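Local coordinates for protein beta sliding clamp (Caulobacter crescentus, PDB 5WCE) that probably tethers DNA polymerases and other proteins to DNA as a ring-shaped head-to-tail homodimer, giving replication its processivity, at residues Gly131-Ile136 and Asp228-Pro233; Ile207-Thr212 and Lys248-Ala253. One frame throughout, in Å; residues are numbered along the deposited sequence.

Contact 1: Gly131-Ile136 and Asp228-Pro233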
# COMPACT_ATOMS: atom_id res chain seq x y z
N GLY A 131 -7.91 29.22 -28.59
CA GLY A 131 -8.83 29.87 -27.71
C GLY A 131 -8.32 30.17 -26.33
O GLY A 131 -9.03 30.84 -25.61
N LEU A 132 -7.12 29.71 -25.94
CA LEU A 132 -6.64 29.93 -24.58
C LEU A 132 -6.30 31.40 -24.34
O LEU A 132 -5.84 32.09 -25.28
CB LEU A 132 -5.39 29.08 -24.27
CG LEU A 132 -5.63 27.58 -24.12
CD1 LEU A 132 -4.30 26.84 -23.98
CD2 LEU A 132 -6.55 27.30 -22.92
N SER A 133 -6.48 31.85 -23.10
CA SER A 133 -5.94 33.14 -22.67
C SER A 133 -4.40 33.16 -22.81
O SER A 133 -3.74 32.10 -22.94
CB SER A 133 -6.28 33.41 -21.22
OG SER A 133 -5.65 32.49 -20.31
N SER A 134 -3.85 34.36 -22.74
CA SER A 134 -2.41 34.53 -22.46
C SER A 134 -2.05 33.88 -21.13
O SER A 134 -2.89 33.70 -20.24
CB SER A 134 -2.00 36.02 -22.47
OG SER A 134 -2.74 36.78 -21.53
N ARG A 135 -0.78 33.52 -21.01
CA ARG A 135 -0.21 32.94 -19.81
C ARG A 135 -0.38 33.88 -18.61
O ARG A 135 -0.10 35.06 -18.70
CB ARG A 135 1.27 32.61 -20.01
CG ARG A 135 1.46 31.40 -20.91
CD ARG A 135 2.91 31.26 -21.31
NE ARG A 135 3.04 30.12 -22.20
CZ ARG A 135 2.67 30.11 -23.49
NH1 ARG A 135 2.17 31.21 -24.08
NH2 ARG A 135 2.82 29.00 -24.19
N ILE A 136 -0.85 33.31 -17.52
CA ILE A 136 -1.01 33.97 -16.24
C ILE A 136 -0.07 33.27 -15.26
O ILE A 136 -0.28 32.11 -14.93
CB ILE A 136 -2.46 33.82 -15.76
CG1 ILE A 136 -3.42 34.48 -16.75
CG2 ILE A 136 -2.61 34.37 -14.37
CD1 ILE A 136 -4.85 34.04 -16.64
N ASP A 228 2.54 28.69 -15.03
CA ASP A 228 1.72 29.42 -15.96
C ASP A 228 0.33 28.74 -16.20
O ASP A 228 0.24 27.53 -16.46
CB ASP A 228 2.49 29.65 -17.27
CG ASP A 228 3.48 30.81 -17.18
OD1 ASP A 228 3.58 31.47 -16.12
OD2 ASP A 228 4.13 31.12 -18.15
N LEU A 229 -0.74 29.55 -16.09
CA LEU A 229 -2.09 29.08 -16.26
C LEU A 229 -2.70 29.78 -17.47
O LEU A 229 -2.55 31.02 -17.68
CB LEU A 229 -2.91 29.34 -15.00
CG LEU A 229 -4.39 28.98 -15.00
CD1 LEU A 229 -4.60 27.48 -15.08
CD2 LEU A 229 -5.01 29.48 -13.71
N GLN A 230 -3.39 29.00 -18.30
CA GLN A 230 -4.20 29.53 -19.36
C GLN A 230 -5.57 28.93 -19.27
O GLN A 230 -5.74 27.76 -18.89
CB GLN A 230 -3.58 29.28 -20.74
CG GLN A 230 -2.23 29.93 -20.93
CD GLN A 230 -1.52 29.40 -22.16
OE1 GLN A 230 -0.92 28.33 -22.13
NE2 GLN A 230 -1.58 30.15 -23.23
N VAL A 231 -6.56 29.75 -19.63
CA VAL A 231 -7.93 29.35 -19.49
C VAL A 231 -8.75 29.82 -20.68
O VAL A 231 -8.51 30.89 -21.22
CB VAL A 231 -8.55 29.93 -18.21
CG1 VAL A 231 -9.99 29.48 -18.06
CG2 VAL A 231 -7.75 29.51 -16.99
N SER A 232 -9.69 28.99 -21.11
CA SER A 232 -10.81 29.38 -21.96
C SER A 232 -12.04 28.66 -21.39
O SER A 232 -11.88 27.79 -20.50
CB SER A 232 -10.59 28.89 -23.38
OG SER A 232 -10.73 27.48 -23.44
N PRO A 233 -13.23 28.93 -21.93
CA PRO A 233 -14.40 28.14 -21.43
C PRO A 233 -14.35 26.64 -21.83
O PRO A 233 -15.11 25.88 -21.29
CB PRO A 233 -15.60 28.85 -22.10
CG PRO A 233 -15.09 30.20 -22.53
CD PRO A 233 -13.65 29.98 -22.88
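S133 and I136 pair with V231 and L229 at the border of an antiparallel sheet of the sliding-clamp fold, where the loop leading into outermost strand 136-139 runs along strand 226-231. I136 and L229 form a hydrogen-bonded pair: I136 N reaches L229 O at 2.9 Å, and L229 N reaches I136 O at 2.8 Å. Farther along, the side chain of S133 joins the backbone pairing. S133 N donates to V231 O, while V231 N donates to S133 OG (3.0 Å) in a fairly straight bond. With chi1 at 65°, OG sits between the backbone N and carbonyl carbon of its own residue, facing V231, and its proton goes to S134 O. The amide of Q230 is held at both ends: NE2 donates to S133 O at 2.9 Å, nearly along the C=O axis, and OE1 pairs with R237. An alanine in place of Q230 would probably leave S133 O without this donor and R237 without its acceptor, and open a gap beside R135 CG and L132 CD1. The R135 guanidinium has the Q230 amide over one face, the two planes 34° apart. Its NE is salt-bridged to E239; D228 OD2 lies beyond salt-bridge range, yet would probably add to the negative field there. S232 OG accepts from Q234 N, while S232 CB rests 3.3 Å from G131 O.

Contact 2: Ile207-Thr212 and Lys248-Ala253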
# COMPACT_ATOMS: atom_id res chain seq x y z
N ILE A 207 -14.60 24.38 -14.60
CA ILE A 207 -14.62 23.21 -13.75
C ILE A 207 -13.51 22.32 -14.26
O ILE A 207 -13.63 21.73 -15.33
CB ILE A 207 -15.98 22.48 -13.76
CG1 ILE A 207 -17.11 23.43 -13.46
CG2 ILE A 207 -15.93 21.32 -12.77
CD1 ILE A 207 -18.50 22.90 -13.86
N VAL A 208 -12.43 22.25 -13.49
CA VAL A 208 -11.24 21.48 -13.85
C VAL A 208 -11.45 20.03 -13.38
O VAL A 208 -11.64 19.80 -12.18
CB VAL A 208 -9.95 22.09 -13.27
CG1 VAL A 208 -8.74 21.34 -13.84
CG2 VAL A 208 -9.87 23.60 -13.51
N PRO A 209 -11.40 19.05 -14.31
CA PRO A 209 -11.65 17.65 -13.92
C PRO A 209 -10.77 17.14 -12.78
O PRO A 209 -9.60 17.52 -12.65
CB PRO A 209 -11.38 16.86 -15.22
CG PRO A 209 -11.69 17.83 -16.29
CD PRO A 209 -11.18 19.17 -15.77
N ARG A 210 -11.36 16.26 -11.97
CA ARG A 210 -10.66 15.67 -10.84
C ARG A 210 -9.31 15.13 -11.21
O ARG A 210 -8.31 15.43 -10.55
CB ARG A 210 -11.54 14.59 -10.16
CG ARG A 210 -10.91 13.92 -8.96
CD ARG A 210 -11.74 12.75 -8.44
NE ARG A 210 -11.93 11.71 -9.47
CZ ARG A 210 -13.03 11.47 -10.21
NH1 ARG A 210 -14.18 12.14 -10.06
NH2 ARG A 210 -12.98 10.48 -11.13
N LYS A 211 -9.25 14.31 -12.26
CA LYS A 211 -7.98 13.72 -12.65
C LYS A 211 -6.98 14.78 -13.09
O LYS A 211 -5.78 14.67 -12.85
CB LYS A 211 -8.18 12.63 -13.72
CG LYS A 211 -6.85 12.01 -14.17
CD LYS A 211 -7.01 10.89 -15.20
CE LYS A 211 -5.67 10.45 -15.75
NZ LYS A 211 -5.89 9.44 -16.84
N THR A 212 -7.46 15.82 -13.78
CA THR A 212 -6.58 16.91 -14.20
C THR A 212 -5.92 17.64 -13.04
O THR A 212 -4.75 17.96 -13.08
CB THR A 212 -7.39 17.93 -15.06
OG1 THR A 212 -7.97 17.23 -16.21
CG2 THR A 212 -6.49 19.11 -15.49
N LYS A 248 -9.36 19.36 -21.27
CA LYS A 248 -10.77 19.78 -21.34
C LYS A 248 -11.27 20.16 -19.94
O LYS A 248 -10.69 19.76 -18.92
CB LYS A 248 -11.67 18.66 -21.85
CG LYS A 248 -11.39 18.24 -23.29
CD LYS A 248 -12.17 16.99 -23.62
CE LYS A 248 -11.79 16.54 -25.03
NZ LYS A 248 -12.50 15.29 -25.39
N VAL A 249 -12.36 20.92 -19.94
CA VAL A 249 -13.02 21.33 -18.69
C VAL A 249 -14.39 20.70 -18.69
O VAL A 249 -14.87 20.28 -19.73
CB VAL A 249 -13.10 22.87 -18.51
CG1 VAL A 249 -11.69 23.49 -18.40
CG2 VAL A 249 -13.91 23.52 -19.55
N ILE A 250 -15.00 20.55 -17.54
CA ILE A 250 -16.33 19.96 -17.48
C ILE A 250 -17.36 20.99 -17.99
O ILE A 250 -17.40 22.10 -17.49
CB ILE A 250 -16.66 19.44 -16.09
CG1 ILE A 250 -15.72 18.28 -15.78
CG2 ILE A 250 -18.13 19.03 -16.02
CD1 ILE A 250 -15.73 17.77 -14.38
N ASP A 251 -18.15 20.57 -18.98
CA ASP A 251 -19.09 21.42 -19.67
C ASP A 251 -20.31 21.46 -18.75
O ASP A 251 -21.00 20.45 -18.57
CB ASP A 251 -19.45 20.82 -21.05
CG ASP A 251 -20.49 21.64 -21.81
OD1 ASP A 251 -20.61 22.87 -21.62
OD2 ASP A 251 -21.21 21.03 -22.63
N GLY A 252 -20.51 22.59 -18.11
CA GLY A 252 -21.79 22.86 -17.47
C GLY A 252 -21.68 23.99 -16.45
O GLY A 252 -20.63 24.63 -16.30
N ALA A 253 -22.77 24.17 -15.73
CA ALA A 253 -22.91 25.27 -14.80
C ALA A 253 -22.64 24.69 -13.44
O ALA A 253 -23.39 23.84 -12.95
CB ALA A 253 -24.33 25.86 -14.86
O HOH W 1 -16.25 24.56 -16.94
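Between I207 and I250 the flat groups that meet are peptides. I250 N-H points at I207 O within the plane of that carbonyl, a nearly straight bond of 2.9 Å (167° at the hydrogen). V249 CB lies against the same oxygen at 3.4 Å, so I207 O is flanked by carbon as well as gripped by nitrogen. The P209 ring brings CD to within 3.2 Å of K248 O, with CG only slightly farther off, and CG also meets I250 CG1. No direct bond answers from I207 N; a water accepts from I207 N and donates in turn to I250 O at 2.8 Å, bridging the two backbones. The two isoleucines cross at about a right angle. I207 CG2 touches CB and CD1 of I250, both at 3.9 Å, while I207 CD1 extends to G252 O. I250 CG1 is anti to its own carbonyl carbon (chi1 -65°); with the chain then extended, CD1 reaches both I207 CG2 and P209 CA. G252 has backbone angles that would press any side chain against the preceding carbonyl. Strand 206-209 borders a large antiparallel sheet of the clamp, its V208 backbone bonded to L166 of strand 165-173. P209 occupies the N-cap position of helix 210-220, whose T212 packs on F238, while V249 leans on V236 of the same strand 235-240.

In the fold
Contact 1 is partly buried and lies about 19 Å from the chain centre; contact 2 is a surface contact about 12 Å from it, the two centres about 15 Å apart. Their segments alternate along the sequence, helix 210-220 of contact 2 being followed by strand 226-231 of contact 1. Both lean on strand 235-240, where V236 meets L229 of the first and V249 of the second. Contact 1 borders one large sheet and is mainly polar, with paired backbones and a buried amide; contact 2, which includes the end of the border strand of another, relies on aliphatic packing, one direct bond and a water. They touch where P233 O meets V249 CG2 at 3.2 Å.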